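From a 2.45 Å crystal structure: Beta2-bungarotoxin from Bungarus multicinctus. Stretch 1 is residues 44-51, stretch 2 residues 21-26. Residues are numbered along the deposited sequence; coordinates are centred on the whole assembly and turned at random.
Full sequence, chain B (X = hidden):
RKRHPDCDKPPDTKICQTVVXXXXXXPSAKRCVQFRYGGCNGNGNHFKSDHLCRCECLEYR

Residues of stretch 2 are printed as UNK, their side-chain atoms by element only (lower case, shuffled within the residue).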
ATOM      1  N   GLY B  44       6.149 -19.394   4.704  1.00 18.93           N
ATOM      2  CA  GLY B  44       4.933 -18.707   4.323  1.00 18.04           C
ATOM      3  C   GLY B  44       4.503 -18.735   2.875  1.00 18.36           C
ATOM      4  O   GLY B  44       3.701 -17.890   2.472  1.00 19.41           O
ATOM      5  N   ASN B  45       5.017 -19.673   2.084  1.00 17.21           N
ATOM      6  CA  ASN B  45       4.641 -19.775   0.675  1.00 16.00           C
ATOM      7  C   ASN B  45       3.371 -20.606   0.655  1.00 16.63           C
ATOM      8  O   ASN B  45       3.400 -21.836   0.476  1.00 17.30           O
ATOM      9  CB  ASN B  45       5.749 -20.456  -0.155  1.00 15.53           C
ATOM     10  CG  ASN B  45       5.497 -20.380  -1.657  1.00 17.13           C
ATOM     11  OD1 ASN B  45       4.464 -19.877  -2.096  1.00 20.69           O
ATOM     12  ND2 ASN B  45       6.430 -20.880  -2.451  1.00 14.78           N
ATOM     13  N   HIS B  46       2.286 -19.954   1.054  1.00 17.19           N
ATOM     14  CA  HIS B  46       0.952 -20.547   1.094  1.00 16.71           C
ATOM     15  C   HIS B  46      -0.026 -19.402   1.334  1.00 17.35           C
ATOM     16  O   HIS B  46       0.037 -18.710   2.356  1.00 18.42           O
ATOM     17  CB  HIS B  46       0.834 -21.638   2.178  1.00 13.41           C
ATOM     18  CG  HIS B  46       1.085 -21.156   3.575  1.00 12.02           C
ATOM     19  ND1 HIS B  46       0.152 -20.503   4.351  1.00 11.11           N
ATOM     20  CD2 HIS B  46       2.186 -21.284   4.361  1.00 10.74           C
ATOM     21  CE1 HIS B  46       0.701 -20.264   5.547  1.00  9.97           C
ATOM     22  NE2 HIS B  46       1.939 -20.723   5.600  1.00 10.56           N
ATOM     23  N   PHE B  47      -0.935 -19.184   0.402  1.00 17.02           N
ATOM     24  CA  PHE B  47      -1.863 -18.077   0.573  1.00 18.94           C
ATOM     25  C   PHE B  47      -3.301 -18.526   0.310  1.00 18.79           C
ATOM     26  O   PHE B  47      -3.523 -19.400  -0.519  1.00 19.24           O
ATOM     27  CB  PHE B  47      -1.443 -16.901  -0.363  1.00 20.53           C
ATOM     28  CG  PHE B  47       0.057 -16.665  -0.421  1.00 19.47           C
ATOM     29  CD1 PHE B  47       0.865 -17.435  -1.248  1.00 20.18           C
ATOM     30  CD2 PHE B  47       0.660 -15.744   0.406  1.00 20.65           C
ATOM     31  CE1 PHE B  47       2.258 -17.298  -1.246  1.00 20.04           C
ATOM     32  CE2 PHE B  47       2.065 -15.600   0.417  1.00 22.24           C
ATOM     33  CZ  PHE B  47       2.859 -16.386  -0.414  1.00 20.12           C
ATOM     34  N   LYS B  48      -4.265 -17.919   1.000  1.00 19.38           N
ATOM     35  CA  LYS B  48      -5.676 -18.259   0.836  1.00 21.02           C
ATOM     36  C   LYS B  48      -6.116 -18.257  -0.611  1.00 21.03           C
ATOM     37  O   LYS B  48      -7.055 -18.953  -0.951  1.00 21.87           O
ATOM     38  CB  LYS B  48      -6.603 -17.266   1.532  1.00 26.22           C
ATOM     39  CG  LYS B  48      -6.161 -16.665   2.854  1.00 32.88           C
ATOM     40  CD  LYS B  48      -7.081 -15.467   3.196  1.00 36.00           C
ATOM     41  CE  LYS B  48      -6.582 -14.678   4.418  1.00 37.44           C
ATOM     42  NZ  LYS B  48      -5.350 -13.889   4.136  1.00 35.90           N
ATOM     43  N   SER B  49      -5.511 -17.431  -1.457  1.00 21.11           N
ATOM     44  CA  SER B  49      -5.935 -17.393  -2.848  1.00 22.22           C
ATOM     45  C   SER B  49      -4.899 -16.967  -3.868  1.00 22.49           C
ATOM     46  O   SER B  49      -3.841 -16.454  -3.516  1.00 22.99           O
ATOM     47  CB  SER B  49      -7.187 -16.530  -2.993  1.00 24.37           C
ATOM     48  OG  SER B  49      -6.937 -15.176  -2.661  1.00 25.29           O
ATOM     49  N   ASP B  50      -5.204 -17.240  -5.133  1.00 23.67           N
ATOM     50  CA  ASP B  50      -4.358 -16.902  -6.282  1.00 25.34           C
ATOM     51  C   ASP B  50      -4.008 -15.409  -6.295  1.00 25.90           C
ATOM     52  O   ASP B  50      -2.842 -15.037  -6.367  1.00 26.08           O
ATOM     53  CB  ASP B  50      -5.100 -17.258  -7.585  1.00 27.30           C
ATOM     54  CG  ASP B  50      -4.173 -17.348  -8.797  1.00 30.64           C
ATOM     55  OD1 ASP B  50      -2.977 -17.641  -8.627  1.00 32.91           O
ATOM     56  OD2 ASP B  50      -4.632 -17.134  -9.938  1.00 33.30           O
ATOM     57  N   HIS B  51      -5.026 -14.564  -6.180  1.00 25.88           N
ATOM     58  CA  HIS B  51      -4.859 -13.116  -6.183  1.00 26.04           C
ATOM     59  C   HIS B  51      -3.851 -12.673  -5.135  1.00 24.26           C
ATOM     60  O   HIS B  51      -2.935 -11.914  -5.431  1.00 24.30           O
ATOM     61  CB  HIS B  51      -6.205 -12.427  -5.935  1.00 30.91           C
ATOM     62  CG  HIS B  51      -6.234 -10.997  -6.368  1.00 36.71           C
ATOM     63  ND1 HIS B  51      -5.689  -9.960  -5.641  1.00 39.88           N
ATOM     64  CD2 HIS B  51      -6.705 -10.438  -7.514  1.00 39.16           C
ATOM     65  CE1 HIS B  51      -5.833  -8.828  -6.353  1.00 41.45           C
ATOM     66  NE2 HIS B  51      -6.445  -9.060  -7.501  1.00 41.70           N
ATOM     67  N   UNK B  21      -7.170 -26.090   0.990  1.00 23.29           N
ATOM     68  CA  UNK B  21      -6.637 -25.721  -0.317  1.00 24.52           C
ATOM     69  C   UNK B  21      -6.032 -24.310  -0.292  1.00 22.07           C
ATOM     70  O   UNK B  21      -6.685 -23.338   0.107  1.00 21.19           O
ATOM     71  n   UNK B  21     -10.214 -26.246   0.144  1.00 48.72           N
ATOM     72  c   UNK B  21     -10.717 -26.849   1.215  1.00 51.70           C
ATOM     73  n   UNK B  21     -11.020 -28.148   1.167  1.00 53.22           N
ATOM     74  c   UNK B  21      -8.463 -27.135  -1.347  1.00 38.72           C
ATOM     75  c   UNK B  21      -9.958 -26.926  -1.122  1.00 44.19           C
ATOM     76  n   UNK B  21     -10.930 -26.151   2.324  1.00 52.62           N
ATOM     77  c   UNK B  21      -7.733 -25.794  -1.366  1.00 29.17           C
ATOM     78  N   UNK B  22      -4.766 -24.215  -0.662  1.00 17.78           N
ATOM     79  CA  UNK B  22      -4.117 -22.938  -0.682  1.00 16.07           C
ATOM     80  C   UNK B  22      -3.246 -22.878  -1.954  1.00 16.02           C
ATOM     81  O   UNK B  22      -3.217 -23.826  -2.742  1.00 15.67           O
ATOM     82  c   UNK B  22      -3.300 -22.738   0.606  1.00 11.73           C
ATOM     83  N   UNK B  23      -2.646 -21.725  -2.223  1.00 16.03           N
ATOM     84  CA  UNK B  23      -1.808 -21.595  -3.400  1.00 15.15           C
ATOM     85  C   UNK B  23      -0.470 -21.200  -2.908  1.00 15.83           C
ATOM     86  O   UNK B  23      -0.342 -20.610  -1.830  1.00 16.48           O
ATOM     87  c   UNK B  23      -2.316 -20.534  -4.355  1.00 13.80           C
ATOM     88  c   UNK B  23      -4.157 -21.019  -5.955  1.00 12.18           C
ATOM     89  c   UNK B  23      -6.437 -20.955  -5.288  1.00 11.28           C
ATOM     90  c   UNK B  23      -5.478 -21.157  -6.251  1.00 11.63           C
ATOM     91  c   UNK B  23      -4.736 -20.473  -3.734  1.00 10.79           C
ATOM     92  c   UNK B  23      -3.767 -20.676  -4.693  1.00 13.11           C
ATOM     93  c   UNK B  23      -6.063 -20.616  -4.039  1.00 11.81           C
ATOM     94  N   UNK B  24       0.527 -21.607  -3.672  1.00 16.36           N
ATOM     95  CA  UNK B  24       1.898 -21.329  -3.372  1.00 15.91           C
ATOM     96  C   UNK B  24       2.504 -20.867  -4.671  1.00 16.96           C
ATOM     97  O   UNK B  24       1.941 -21.126  -5.739  1.00 17.37           O
ATOM     98  c   UNK B  24       2.010 -25.532  -5.267  1.00 14.08           C
ATOM     99  c   UNK B  24       2.569 -22.603  -2.923  1.00 14.27           C
ATOM    100  o   UNK B  24       3.656 -26.752  -6.564  1.00 18.58           O
ATOM    101  c   UNK B  24       2.768 -23.627  -4.003  1.00 13.30           C
ATOM    102  c   UNK B  24       3.290 -25.689  -5.767  1.00 14.40           C
ATOM    103  c   UNK B  24       4.018 -23.818  -4.545  1.00 15.20           C
ATOM    104  c   UNK B  24       1.752 -24.493  -4.385  1.00 14.47           C
ATOM    105  c   UNK B  24       4.280 -24.828  -5.412  1.00 15.25           C
ATOM    106  N   UNK B  25       3.648 -20.207  -4.608  1.00 17.81           N
ATOM    107  CA  UNK B  25       4.266 -19.739  -5.829  1.00 20.17           C
ATOM    108  C   UNK B  25       5.261 -20.751  -6.364  1.00 21.60           C
ATOM    109  O   UNK B  25       6.059 -21.310  -5.607  1.00 21.45           O
ATOM    110  c   UNK B  25       6.930 -17.720  -7.019  1.00 17.62           C
ATOM    111  c   UNK B  25       6.668 -16.801  -9.203  1.00 17.56           C
ATOM    112  o   UNK B  25       7.248 -16.286 -10.334  1.00 19.98           O
ATOM    113  c   UNK B  25       7.483 -17.229  -8.180  1.00 16.84           C
ATOM    114  c   UNK B  25       4.952 -18.379  -5.608  1.00 19.78           C
ATOM    115  c   UNK B  25       4.747 -17.356  -7.909  1.00 17.03           C
ATOM    116  c   UNK B  25       5.553 -17.795  -6.863  1.00 18.30           C
ATOM    117  c   UNK B  25       5.301 -16.857  -9.085  1.00 16.72           C
ATOM    118  N   UNK B  26       5.171 -21.029  -7.658  1.00 23.48           N
ATOM    119  CA  UNK B  26       6.105 -21.938  -8.273  1.00 26.74           C
ATOM    120  C   UNK B  26       7.063 -21.118  -9.160  1.00 29.64           C
ATOM    121  O   UNK B  26       6.658 -20.563 -10.192  1.00 30.94           O
ATOM    122  c   UNK B  26       6.256 -24.229  -9.255  1.00 28.72           C
ATOM    123  n   UNK B  26       5.942 -27.240  -8.715  1.00 35.47           N
ATOM    124  c   UNK B  26       6.431 -26.617 -10.016  1.00 32.82           C
ATOM    125  c   UNK B  26       5.390 -23.004  -9.099  1.00 25.65           C
ATOM    126  c   UNK B  26       5.784 -25.238 -10.287  1.00 32.28           C
TER
HETATM  127  O   HOH W   1      -8.390 -21.167  -0.351  1.00 27.11           O

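Position 21 carries three carbons in a row, a nitrogen, and then a carbon bearing two more nitrogens, a guanidinium; this side chain is exposed and stays 6.9 Å or more from every atom of stretch 1. The residue is Arg 21. The backbone does the work here, because one water donates to both Arg 21 O (2.8 Å) and Lys 48 O (2.7 Å), joining the two stretches just past the last direct hydrogen bond.

Position 22 has a single side-chain carbon, its CB, 3.5 Å from Phe 47 O; with nothing beyond it, this is Ala 22. The residue is buried. A methyl group fills this place beside a carbonyl without needing a polar partner of its own.

At position 23 one carbon leads into a ring of six carbons with no heteroatom, and the ring packs on Ser 49 and Asp 50, which identifies Phe 23. It gives up more surface to the other stretch than any other residue of the contact, 109 Å². CA-to-CB points sideways, but the ring comes nearer and settles against the turn into the helix. Asp 50 N lies over one face, 3.6 Å from Phe 23 CD1; Lys 48 O sits at the edge, 3.6 Å from Phe 23 CE1; and Ser 49 CA approaches Phe 23 CD1 to 3.4 Å. Ser 49 holds the N-cap position, so the ring packs where loop becomes helix. Meanwhile the backbone pairs with Phe 47 in both directions: Phe 23 N donates to Phe 47 O (3.0 Å), and Phe 47 N donates to Phe 23 O (2.7 Å). The same Phe 23 O also receives a CA-H...O contact from His 46 CA at 3.2 Å.

Position 24 shows one carbon and a six-carbon ring bearing an oxygen; its CB comes within 3.4 Å of Asn 45 OD1, and Asn 45 ND2 lies at the ring edge. This is Tyr 24. The end of the side chain leads away from stretch 1.

Position 25 repeats that composition, with its CB 3.8 Å from Asn 45 OD1, so it is Tyr 25, yet its ring also leads away and its backbone makes the decisive contact. Tyr 25 N donates to Asn 45 OD1 (2.7 Å), while Asn 45 ND2 donates to Tyr 25 O (3.2 Å).

Position 26 has four carbons in a row ending in nitrogen, exposed and without contact to stretch 1: Lys 26. It sends NZ back to Tyr 24 OH in a weak hydrogen bond of 3.2 Å.

For a designer, the economy is instructive. A single antiparallel bridge, Phe 47 with Phe 23, sets the register. Where backbone pairing stops, the buried Asn 45 takes over, its t rotamer presenting the amide so that oxygen and nitrogen meet the NH and CO of one strand residue, as a paired backbone would. Beyond the other end of the bridge, the water and the ring of Phe 23 carry the contact toward the helix. In all, 401 Å² is buried.

Stretch 2, residues 21-26: RAFYYK
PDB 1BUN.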